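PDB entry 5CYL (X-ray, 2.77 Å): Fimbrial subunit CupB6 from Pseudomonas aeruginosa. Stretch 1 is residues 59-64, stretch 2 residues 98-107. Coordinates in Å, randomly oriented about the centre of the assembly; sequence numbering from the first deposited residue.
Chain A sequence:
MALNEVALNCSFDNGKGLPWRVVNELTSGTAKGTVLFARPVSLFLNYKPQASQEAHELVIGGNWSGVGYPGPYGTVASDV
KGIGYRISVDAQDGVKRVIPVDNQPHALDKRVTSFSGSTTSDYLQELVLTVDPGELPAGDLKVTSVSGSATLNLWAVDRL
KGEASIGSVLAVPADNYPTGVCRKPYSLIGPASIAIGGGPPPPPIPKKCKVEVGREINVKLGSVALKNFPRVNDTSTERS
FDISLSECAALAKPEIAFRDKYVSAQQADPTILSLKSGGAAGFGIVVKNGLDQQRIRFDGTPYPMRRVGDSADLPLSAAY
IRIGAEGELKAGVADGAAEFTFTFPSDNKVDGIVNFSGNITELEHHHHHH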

# COMPACT_ATOMS: atom_id res chain seq x y z
N VAL A 59 -23.35 22.45 -22.20
CA VAL A 59 -21.91 22.23 -22.23
C VAL A 59 -21.43 21.77 -20.87
O VAL A 59 -21.65 22.45 -19.86
N ILE A 60 -20.79 20.61 -20.82
CA ILE A 60 -20.27 20.09 -19.56
C ILE A 60 -18.77 20.42 -19.47
O ILE A 60 -17.98 20.01 -20.32
N GLY A 61 -18.42 21.19 -18.45
CA GLY A 61 -17.04 21.61 -18.20
C GLY A 61 -16.50 21.06 -16.89
O GLY A 61 -17.25 20.70 -15.99
N GLY A 62 -15.18 21.00 -16.78
CA GLY A 62 -14.52 20.64 -15.52
C GLY A 62 -13.24 21.38 -15.31
O GLY A 62 -12.59 21.81 -16.24
N ASN A 63 -12.87 21.58 -14.06
CA ASN A 63 -11.50 21.98 -13.75
C ASN A 63 -11.22 21.72 -12.28
O ASN A 63 -12.13 21.62 -11.47
N TRP A 64 -9.94 21.62 -11.93
CA TRP A 64 -9.51 21.44 -10.55
C TRP A 64 -9.05 22.80 -10.09
O TRP A 64 -8.22 23.45 -10.75
N VAL A 98 -9.21 14.47 -19.84
CA VAL A 98 -8.93 14.57 -18.43
C VAL A 98 -9.31 15.97 -17.95
O VAL A 98 -9.04 16.96 -18.63
N ILE A 99 -10.00 16.06 -16.82
CA ILE A 99 -10.34 17.36 -16.25
C ILE A 99 -9.01 17.99 -15.90
O ILE A 99 -8.20 17.36 -15.26
N PRO A 100 -8.77 19.22 -16.34
CA PRO A 100 -7.45 19.79 -16.10
C PRO A 100 -7.35 20.55 -14.80
O PRO A 100 -8.37 20.92 -14.21
N VAL A 101 -6.14 20.83 -14.37
CA VAL A 101 -5.94 21.76 -13.27
C VAL A 101 -5.67 23.12 -13.91
O VAL A 101 -4.63 23.34 -14.47
N ASP A 102 -6.66 24.00 -13.87
CA ASP A 102 -6.55 25.34 -14.45
C ASP A 102 -7.47 26.29 -13.67
O ASP A 102 -8.32 25.83 -12.89
N ASN A 103 -7.29 27.59 -13.81
CA ASN A 103 -8.12 28.52 -13.05
C ASN A 103 -9.53 28.57 -13.61
O ASN A 103 -10.45 28.95 -12.90
N GLN A 104 -9.68 28.16 -14.86
CA GLN A 104 -10.95 28.27 -15.56
C GLN A 104 -11.43 26.93 -15.96
O GLN A 104 -10.60 26.09 -16.32
N PRO A 105 -12.75 26.70 -15.92
CA PRO A 105 -13.20 25.41 -16.45
C PRO A 105 -12.98 25.25 -17.95
O PRO A 105 -12.83 26.23 -18.70
N HIS A 106 -12.96 24.00 -18.39
CA HIS A 106 -12.73 23.65 -19.81
C HIS A 106 -13.89 22.87 -20.36
O HIS A 106 -14.54 22.11 -19.62
N ALA A 107 -14.17 23.05 -21.64
CA ALA A 107 -15.32 22.41 -22.23
C ALA A 107 -14.95 21.00 -22.67
O ALA A 107 -14.14 20.84 -23.58

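What does the start of stretch 2 offer the strand? Val 98 stays out of reach, but Ile 99 points toward it in the m, t rotamer. Ile 99 CG2 lies 3.3 Å from Asn 63 N and 3.4 Å from Gly 62 C, and 4.0 Å from Trp 64 CD1. Gly 62 leaves room here: a CB on it would sit tight against that methyl.

How is Trp 64 held? Trp 64 N donates to Pro 100 O at 2.9 Å, while the Trp 64 side chain, chi1 m, points toward stretch 2. Val 101, chi1 t, brings CG2 to 3.7 Å from Trp 64 CB. A water accepts from Trp 64 NE1 at 3.0 Å and donates weakly to Ile 99 O at 3.3 Å, tying the indole to the loop.

Which side chain fastens the turn that follows? Asn 63, chi1 p, sends ND2 to Asp 102 O, a 3.0 Å hydrogen bond. Within stretch 2, His 106 NE2 donates to Asp 102 OD2 at 3.0 Å, while Asn 103 and Gln 104 point away.

What does the last part of stretch 2 add? Gly 62 and His 106 pair through two backbone hydrogen bonds, N to O each way, both 3.1 Å. Beyond them, Ala 107 CB meets Val 59 CG1 at 3.9 Å, Val 59 being t, an apolar contact beside the antiparallel pairing.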

# COMPACT_ATOMS: atom_id res chain seq x y z
CB VAL A 59 -21.15 23.50 -22.63
CG1 VAL A 59 -19.68 23.18 -22.74
CG2 VAL A 59 -21.70 24.02 -23.95
CB ILE A 60 -20.54 18.61 -19.42
CG1 ILE A 60 -22.03 18.35 -19.63
CG2 ILE A 60 -20.13 18.12 -18.04
CD1 ILE A 60 -22.38 16.88 -19.79
CB ASN A 63 -11.27 23.44 -14.06
CG ASN A 63 -11.95 24.35 -13.08
OD1 ASN A 63 -13.00 24.05 -12.54
ND2 ASN A 63 -11.34 25.49 -12.85
CB TRP A 64 -8.34 20.45 -10.44
CG TRP A 64 -8.70 19.02 -10.45
CD1 TRP A 64 -8.69 18.19 -11.53
CD2 TRP A 64 -9.11 18.21 -9.34
NE1 TRP A 64 -9.10 16.91 -11.16
CE2 TRP A 64 -9.33 16.91 -9.82
CE3 TRP A 64 -9.30 18.46 -8.00
CZ2 TRP A 64 -9.77 15.87 -9.01
CZ3 TRP A 64 -9.71 17.40 -7.17
CH2 TRP A 64 -9.95 16.14 -7.69
CB VAL A 98 -7.45 14.32 -18.14
CG1 VAL A 98 -6.57 15.50 -18.58
CG2 VAL A 98 -7.23 14.08 -16.65
CB ILE A 99 -11.24 17.21 -15.04
CG1 ILE A 99 -12.55 16.49 -15.46
CG2 ILE A 99 -11.50 18.57 -14.39
CD1 ILE A 99 -13.33 15.92 -14.32
CB PRO A 100 -7.28 20.79 -17.24
CG PRO A 100 -8.66 21.24 -17.56
CD PRO A 100 -9.58 20.07 -17.24
CB VAL A 101 -4.75 21.34 -12.40
CG1 VAL A 101 -4.55 22.37 -11.30
CG2 VAL A 101 -4.96 19.96 -11.80
CB ASP A 102 -6.89 25.28 -15.94
CG ASP A 102 -6.50 26.55 -16.68
OD1 ASP A 102 -5.60 27.29 -16.23
OD2 ASP A 102 -7.11 26.83 -17.72
CB ASN A 103 -7.49 29.90 -12.99
CG ASN A 103 -6.91 30.34 -14.31
OD1 ASN A 103 -6.22 29.56 -14.97
ND2 ASN A 103 -7.22 31.56 -14.74
CB GLN A 104 -10.77 29.15 -16.78
CG GLN A 104 -10.99 30.61 -16.48
CD GLN A 104 -10.91 31.42 -17.72
OE1 GLN A 104 -11.90 31.96 -18.17
NE2 GLN A 104 -9.74 31.44 -18.35
CB PRO A 105 -14.68 25.40 -16.14
CG PRO A 105 -15.06 26.85 -16.15
CD PRO A 105 -13.89 27.54 -15.52
CB HIS A 106 -11.46 22.82 -19.96
CG HIS A 106 -10.20 23.63 -19.98
ND1 HIS A 106 -9.16 23.35 -20.85
CD2 HIS A 106 -9.83 24.73 -19.29
CE1 HIS A 106 -8.19 24.23 -20.65
NE2 HIS A 106 -8.58 25.08 -19.72
CB ALA A 107 -15.84 23.24 -23.38
O HOH W 1 -8.24 14.83 -13.11